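Local atomic coordinates of phenolpthiocerol synthesis type-I polyketide synthase ppsA (Mycobacterium bovis, PDB entry 7AKC), a protein that probably helps to build the lipid core of phthiocerols and phenolphthiocerols, its acyltransferase domain, the part modelled here, transferring the extender unit. Residues 109-119 / 259-270; 242-250 / 272-282. All coordinates share one frame; numbering follows the deposited sequence.

Contact 1 (109-119 / 259-270); sequences IGHSMGEVAAA and HWATNMRNPVHF
E115 OE1 is gripped from several directions: H259 NE2 donates to it at 2.6 Å, nearly along the C-O bond and in the plane of the imidazole, while S243 and T245 add their hydroxyls. The carboxylate and the ring lie almost coplanar, 15° apart, and Y246 OH pairs with H259 ND1, fixing the ring's rotation. With its CG anti to the backbone N (chi1 -177°) and its chain extended, E115 carries the carboxylate across to H259. The W260 indole is held between two neighbours: V116 CG2 presses on one face, 3.6 Å from CZ3, and H259 CD2 lies over the opposite one, while A119 CB meets the edge at CZ2, 3.9 Å away. N263 OD1 reaches S112 O through a water, and its ND2 bonds to T245 OG1. The edge of H111 points into the face of F270 in a T-shaped pair, CD2 to CG 3.7 Å, and V268 CG2 touches S112 CB at 3.7 Å. S112 sits at a strained turn between strand and helix, with positive phi and psi -129°, and bonds through OG to H214 NE2. Together with the G-H-S-M-G sequence, this is consistent with an acyltransferase nucleophile elbow.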
# COMPACT_ATOMS: atom_id res chain seq x y z
N ILE A 109 -7.86 4.88 -2.50
CA ILE A 109 -7.21 4.11 -1.46
C ILE A 109 -5.82 3.81 -1.96
O ILE A 109 -5.65 3.30 -3.05
CB ILE A 109 -7.98 2.81 -1.12
CG1 ILE A 109 -9.38 3.14 -0.53
CG2 ILE A 109 -7.17 1.97 -0.16
CD1 ILE A 109 -10.29 1.94 -0.27
N GLY A 110 -4.84 4.18 -1.18
CA GLY A 110 -3.44 3.92 -1.51
C GLY A 110 -2.93 2.83 -0.59
O GLY A 110 -3.10 2.92 0.63
N HIS A 111 -2.27 1.82 -1.15
CA HIS A 111 -1.69 0.67 -0.49
C HIS A 111 -0.18 0.91 -0.35
O HIS A 111 0.50 1.18 -1.35
CB HIS A 111 -1.97 -0.55 -1.36
CG HIS A 111 -1.26 -1.81 -1.00
ND1 HIS A 111 0.06 -2.04 -1.42
CD2 HIS A 111 -1.73 -2.94 -0.43
CE1 HIS A 111 0.35 -3.28 -1.02
NE2 HIS A 111 -0.69 -3.85 -0.40
N SER A 112 0.34 0.86 0.89
CA SER A 112 1.76 1.03 1.16
C SER A 112 2.30 2.36 0.53
O SER A 112 1.67 3.40 0.67
CB SER A 112 2.52 -0.24 0.73
OG SER A 112 3.93 -0.13 0.93
N MET A 113 3.40 2.31 -0.22
CA MET A 113 3.96 3.47 -0.88
C MET A 113 2.98 4.16 -1.87
O MET A 113 3.17 5.32 -2.20
CB MET A 113 5.29 3.09 -1.56
CG MET A 113 6.24 2.31 -0.66
SD MET A 113 7.04 3.32 0.60
CE MET A 113 5.96 2.97 2.08
N GLY A 114 1.91 3.47 -2.24
CA GLY A 114 0.87 3.97 -3.13
C GLY A 114 0.01 5.07 -2.54
O GLY A 114 -0.73 5.74 -3.27
N GLU A 115 0.04 5.24 -1.20
CA GLU A 115 -0.75 6.28 -0.54
C GLU A 115 -0.28 7.69 -0.95
O GLU A 115 -1.08 8.62 -0.95
CB GLU A 115 -0.75 6.10 1.00
CG GLU A 115 -1.62 7.12 1.71
CD GLU A 115 -2.18 6.56 3.00
OE1 GLU A 115 -1.90 7.16 4.06
OE2 GLU A 115 -2.91 5.55 2.95
N VAL A 116 0.99 7.85 -1.38
CA VAL A 116 1.44 9.16 -1.89
C VAL A 116 0.63 9.52 -3.14
O VAL A 116 0.05 10.62 -3.21
CB VAL A 116 2.96 9.22 -2.19
CG1 VAL A 116 3.31 10.50 -2.96
CG2 VAL A 116 3.75 9.14 -0.91
N ALA A 117 0.54 8.59 -4.11
CA ALA A 117 -0.19 8.88 -5.35
C ALA A 117 -1.67 9.10 -5.10
O ALA A 117 -2.28 9.96 -5.76
CB ALA A 117 0.01 7.76 -6.36
N ALA A 118 -2.25 8.35 -4.15
CA ALA A 118 -3.65 8.48 -3.77
C ALA A 118 -3.86 9.85 -3.13
O ALA A 118 -4.84 10.51 -3.47
CB ALA A 118 -4.06 7.37 -2.79
N ALA A 119 -2.94 10.31 -2.28
CA ALA A 119 -3.04 11.66 -1.69
C ALA A 119 -2.97 12.72 -2.75
O ALA A 119 -3.64 13.74 -2.60
CB ALA A 119 -1.95 11.89 -0.65
N HIS A 259 2.77 12.18 8.86
CA HIS A 259 2.00 11.16 8.18
C HIS A 259 2.89 10.26 7.31
O HIS A 259 2.74 9.05 7.38
CB HIS A 259 0.88 11.75 7.31
CG HIS A 259 0.05 10.69 6.66
ND1 HIS A 259 -0.94 10.03 7.36
CD2 HIS A 259 0.12 10.17 5.41
CE1 HIS A 259 -1.45 9.14 6.52
NE2 HIS A 259 -0.84 9.20 5.33
N TRP A 260 3.79 10.82 6.47
CA TRP A 260 4.64 9.98 5.61
C TRP A 260 5.69 9.18 6.38
O TRP A 260 5.91 8.00 6.06
CB TRP A 260 5.25 10.81 4.46
CG TRP A 260 4.17 11.47 3.64
CD1 TRP A 260 3.93 12.81 3.53
CD2 TRP A 260 3.10 10.81 2.94
NE1 TRP A 260 2.78 13.03 2.79
CE2 TRP A 260 2.26 11.81 2.42
CE3 TRP A 260 2.75 9.46 2.76
CZ2 TRP A 260 1.08 11.51 1.73
CZ3 TRP A 260 1.62 9.17 2.03
CH2 TRP A 260 0.79 10.18 1.55
N ALA A 261 6.23 9.75 7.48
CA ALA A 261 7.16 9.01 8.36
C ALA A 261 6.42 7.85 9.05
O ALA A 261 6.97 6.75 9.18
CB ALA A 261 7.73 9.95 9.42
N THR A 262 5.16 8.08 9.45
CA THR A 262 4.37 7.05 10.10
C THR A 262 3.94 5.97 9.13
O THR A 262 4.00 4.78 9.45
CB THR A 262 3.17 7.70 10.80
OG1 THR A 262 3.64 8.52 11.87
CG2 THR A 262 2.15 6.68 11.32
N ASN A 263 3.50 6.39 7.93
CA ASN A 263 3.01 5.49 6.88
C ASN A 263 4.05 4.45 6.45
O ASN A 263 3.71 3.28 6.23
CB ASN A 263 2.50 6.31 5.68
CG ASN A 263 2.33 5.51 4.43
OD1 ASN A 263 3.27 5.39 3.63
ND2 ASN A 263 1.18 4.86 4.30
N MET A 264 5.31 4.87 6.37
CA MET A 264 6.39 3.95 5.93
C MET A 264 6.69 2.87 6.98
O MET A 264 7.19 1.83 6.59
CB MET A 264 7.66 4.74 5.60
CG MET A 264 8.42 5.23 6.80
SD MET A 264 9.75 6.35 6.33
CE MET A 264 10.52 5.42 5.01
N ARG A 265 6.38 3.11 8.26
CA ARG A 265 6.69 2.15 9.35
C ARG A 265 5.46 1.32 9.70
O ARG A 265 5.60 0.11 9.89
CB ARG A 265 7.16 2.90 10.59
CG ARG A 265 7.26 2.07 11.86
CD ARG A 265 8.20 0.90 11.70
NE ARG A 265 8.22 0.08 12.90
CZ ARG A 265 7.44 -0.96 13.11
NH1 ARG A 265 6.56 -1.34 12.21
NH2 ARG A 265 7.55 -1.63 14.24
N ASN A 266 4.29 1.96 9.80
CA ASN A 266 3.11 1.24 10.25
C ASN A 266 2.72 0.12 9.31
O ASN A 266 2.98 0.21 8.10
CB ASN A 266 1.91 2.21 10.32
CG ASN A 266 1.82 3.00 11.60
OD1 ASN A 266 2.74 3.01 12.42
ND2 ASN A 266 0.73 3.72 11.76
N PRO A 267 2.01 -0.89 9.81
CA PRO A 267 1.40 -1.87 8.90
C PRO A 267 0.45 -1.15 7.91
O PRO A 267 -0.01 -0.01 8.13
CB PRO A 267 0.54 -2.77 9.82
CG PRO A 267 0.84 -2.39 11.17
CD PRO A 267 1.61 -1.10 11.21
N VAL A 268 0.18 -1.81 6.80
CA VAL A 268 -0.72 -1.27 5.75
C VAL A 268 -2.11 -1.87 6.00
O VAL A 268 -2.28 -3.10 5.84
CB VAL A 268 -0.22 -1.70 4.37
CG1 VAL A 268 -1.20 -1.23 3.29
CG2 VAL A 268 1.21 -1.20 4.10
N HIS A 269 -3.07 -1.04 6.42
CA HIS A 269 -4.42 -1.49 6.79
C HIS A 269 -5.31 -1.58 5.56
O HIS A 269 -6.30 -0.86 5.43
CB HIS A 269 -4.99 -0.55 7.91
CG HIS A 269 -4.14 -0.54 9.15
ND1 HIS A 269 -3.03 0.29 9.28
CD2 HIS A 269 -4.19 -1.37 10.23
CE1 HIS A 269 -2.47 -0.02 10.45
NE2 HIS A 269 -3.16 -0.98 11.07
N PHE A 270 -4.88 -2.38 4.58
CA PHE A 270 -5.55 -2.46 3.28
C PHE A 270 -6.90 -3.10 3.36
O PHE A 270 -7.90 -2.52 2.91
CB PHE A 270 -4.64 -3.20 2.28
CG PHE A 270 -5.19 -3.20 0.88
CD1 PHE A 270 -5.31 -2.01 0.16
CD2 PHE A 270 -5.59 -4.38 0.28
CE1 PHE A 270 -5.82 -2.01 -1.13
CE2 PHE A 270 -6.16 -4.37 -0.99
CZ PHE A 270 -6.27 -3.18 -1.70
O HOH W 1 2.73 5.94 1.20

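Contact 2 (242-250 / 272-282); sequences ISTTYADLH and QAIASAGSGAD. With NA (sodium ion), chain C.
S276, packed against I242 and L249, also gives its backbone oxygen to a sodium ion that sits where helix 270-278 runs out. S276 O binds the metal at 2.3 Å, and the carbonyl oxygens of S279, A281 and G283 and a water complete the site, so the chain beyond the helix folds round the ion. S279 OG accepts from A281 N at 3.0 Å, an ST turn that helps to hold the curve.

The main contact is an apolar patch on the helix face that carries A273, S276 and A277. Its centre is A273 CB: I242 CG2 meets it at 3.6 Å and T244 CG2 at 3.7 Å, one from the edge strand 240-242, the other from the loop after it. The threonine's hydroxyl is turned elsewhere, to the carbonyl of G110. I242 sends its other branch along the helix; with chi2 extended at 178°, CD1 arrives beside A277, 4.1 Å from its CB. On the flank, L249 CD1 rests 3.4 Å from Q272 O and 3.8 Å from S276 CB, bridging one helical turn.

Farther out, in solvent-exposed chain, H250 NE2 points at D282 OD2 over 3.3 Å. The bond is nearly straight (169°) and keeps to the edge of the imidazole, whose plane stands 70° from the carboxylate, but at this length it is weak; H250 is also poorly ordered and both residues touch crystal neighbours, so little rests on it.

Methyl groups of 242-250 against the helix surface of 272-282 therefore make most of the contact, with one weak polar link. The positive ion gathers carbonyl oxygens at the C-terminal end of the helix, where it would probably offset the negative end of the helix dipole.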
# COMPACT_ATOMS: atom_id res chain seq x y z
N ILE A 242 -9.46 7.09 1.93
CA ILE A 242 -9.34 6.27 3.11
C ILE A 242 -7.87 5.92 3.22
O ILE A 242 -7.30 5.30 2.30
CB ILE A 242 -10.22 5.01 3.15
CG1 ILE A 242 -11.70 5.39 2.88
CG2 ILE A 242 -10.02 4.28 4.49
CD1 ILE A 242 -12.60 4.23 2.85
N SER A 243 -7.21 6.38 4.28
CA SER A 243 -5.80 6.04 4.49
C SER A 243 -5.68 4.60 4.95
O SER A 243 -6.52 4.10 5.69
CB SER A 243 -5.22 6.95 5.57
OG SER A 243 -3.86 6.66 5.83
N THR A 244 -4.60 3.94 4.57
CA THR A 244 -4.27 2.61 5.05
C THR A 244 -3.19 2.69 6.16
O THR A 244 -2.69 1.65 6.64
CB THR A 244 -3.78 1.74 3.88
OG1 THR A 244 -2.63 2.34 3.23
CG2 THR A 244 -4.92 1.42 2.86
N THR A 245 -2.82 3.89 6.58
CA THR A 245 -1.78 4.10 7.57
C THR A 245 -2.14 3.74 9.01
O THR A 245 -1.28 3.19 9.74
CB THR A 245 -1.30 5.55 7.48
OG1 THR A 245 -0.69 5.74 6.19
CG2 THR A 245 -0.29 5.90 8.59
N TYR A 246 -3.37 4.06 9.39
CA TYR A 246 -3.80 3.90 10.80
C TYR A 246 -4.85 2.80 10.99
O TYR A 246 -5.70 2.60 10.13
CB TYR A 246 -4.37 5.23 11.31
CG TYR A 246 -3.50 6.43 11.04
CD1 TYR A 246 -2.46 6.75 11.89
CD2 TYR A 246 -3.71 7.24 9.94
CE1 TYR A 246 -1.65 7.84 11.66
CE2 TYR A 246 -2.91 8.33 9.69
CZ TYR A 246 -1.88 8.64 10.55
OH TYR A 246 -1.08 9.71 10.32
N ALA A 247 -4.77 2.13 12.14
CA ALA A 247 -5.77 1.12 12.47
C ALA A 247 -7.14 1.78 12.65
O ALA A 247 -8.15 1.15 12.38
CB ALA A 247 -5.39 0.39 13.77
N ASP A 248 -7.16 3.02 13.14
CA ASP A 248 -8.42 3.77 13.32
C ASP A 248 -8.67 4.54 12.04
O ASP A 248 -7.92 5.47 11.77
CB ASP A 248 -8.39 4.66 14.57
CG ASP A 248 -9.65 5.47 14.82
OD1 ASP A 248 -10.67 5.22 14.15
OD2 ASP A 248 -9.61 6.33 15.70
N LEU A 249 -9.67 4.14 11.26
CA LEU A 249 -9.90 4.78 9.95
C LEU A 249 -10.55 6.15 10.12
O LEU A 249 -10.58 6.89 9.17
CB LEU A 249 -10.72 3.86 9.04
CG LEU A 249 -10.15 2.47 8.80
CD1 LEU A 249 -11.22 1.58 8.20
CD2 LEU A 249 -8.94 2.52 7.89
N HIS A 250 -10.95 6.49 11.34
CA HIS A 250 -11.53 7.83 11.60
C HIS A 250 -10.46 8.77 12.14
O HIS A 250 -10.81 9.84 12.64
CB HIS A 250 -12.87 7.67 12.32
CG HIS A 250 -13.74 6.85 11.44
ND1 HIS A 250 -13.89 5.49 11.62
CD2 HIS A 250 -14.39 7.16 10.30
CE1 HIS A 250 -14.65 5.01 10.65
NE2 HIS A 250 -14.97 6.02 9.83
N GLN A 272 -8.88 -3.34 5.88
CA GLN A 272 -9.75 -2.47 6.66
C GLN A 272 -10.24 -1.30 5.82
O GLN A 272 -11.41 -0.95 5.92
CB GLN A 272 -9.01 -1.94 7.92
CG GLN A 272 -8.56 -3.03 8.93
CD GLN A 272 -7.21 -3.65 8.62
OE1 GLN A 272 -6.63 -3.50 7.54
NE2 GLN A 272 -6.66 -4.34 9.60
N ALA A 273 -9.35 -0.70 4.98
CA ALA A 273 -9.79 0.41 4.13
C ALA A 273 -10.77 -0.07 3.05
O ALA A 273 -11.80 0.56 2.82
CB ALA A 273 -8.57 1.09 3.49
N ILE A 274 -10.47 -1.20 2.38
CA ILE A 274 -11.38 -1.74 1.36
C ILE A 274 -12.76 -2.08 1.99
O ILE A 274 -13.79 -1.75 1.43
CB ILE A 274 -10.74 -3.03 0.76
CG1 ILE A 274 -9.47 -2.71 -0.07
CG2 ILE A 274 -11.75 -3.84 -0.09
CD1 ILE A 274 -9.75 -1.77 -1.35
N ALA A 275 -12.77 -2.75 3.14
CA ALA A 275 -14.00 -3.12 3.83
C ALA A 275 -14.83 -1.89 4.16
O ALA A 275 -16.06 -1.90 4.04
CB ALA A 275 -13.68 -3.88 5.11
N SER A 276 -14.16 -0.80 4.57
CA SER A 276 -14.89 0.44 4.92
C SER A 276 -15.51 1.02 3.66
O SER A 276 -16.67 1.46 3.67
CB SER A 276 -13.93 1.46 5.53
OG SER A 276 -14.59 2.68 5.80
N ALA A 277 -14.75 1.06 2.57
CA ALA A 277 -15.27 1.57 1.29
C ALA A 277 -16.48 0.74 0.84
O ALA A 277 -17.53 1.29 0.48
CB ALA A 277 -14.16 1.54 0.23
N GLY A 278 -16.38 -0.59 0.96
CA GLY A 278 -17.47 -1.47 0.54
C GLY A 278 -18.71 -1.40 1.44
O GLY A 278 -19.82 -1.73 1.00
N SER A 279 -18.53 -0.93 2.67
CA SER A 279 -19.58 -0.84 3.68
C SER A 279 -20.52 0.34 3.40
O SER A 279 -20.04 1.36 2.93
CB SER A 279 -18.94 -0.58 5.05
OG SER A 279 -19.93 -0.29 6.03
N GLY A 280 -21.80 0.24 3.75
CA GLY A 280 -22.70 1.40 3.62
C GLY A 280 -22.30 2.56 4.53
O GLY A 280 -22.75 3.69 4.33
N ALA A 281 -21.47 2.30 5.56
CA ALA A 281 -21.03 3.35 6.48
C ALA A 281 -20.15 4.32 5.71
O ALA A 281 -19.24 3.88 5.01
CB ALA A 281 -20.27 2.76 7.66
N ASP A 282 -20.47 5.65 5.80
CA ASP A 282 -19.85 6.74 5.05
C ASP A 282 -20.13 6.61 3.54
O ASP A 282 -19.44 7.25 2.74
CB ASP A 282 -18.33 6.78 5.30
CG ASP A 282 -18.00 6.81 6.78
OD1 ASP A 282 -18.80 7.38 7.57
OD2 ASP A 282 -16.96 6.21 7.18
NA NA C . -18.29 2.92 3.04
O HOH W 2 -16.49 4.58 2.81

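From the N terminus, segment 109-119 comes first, leaving strand 107-110, next to the edge strand 240-242, for helix 115-121. About 120 residues later follow 242-250, then 259-270, then 272-282, so the two contacts cross. Contact 1 closes the long loop that includes the antiparallel sheet and brings helix 257-265 back to the first segment; contact 2 closes a short one, folding the chain after edge strand 240-242 onto helix 270-278. They share a seam, where T244 N also bonds to E115 OE2. The loop after the edge strand is thereby held between the strand-to-helix turn of the parallel sheet and both successive helices.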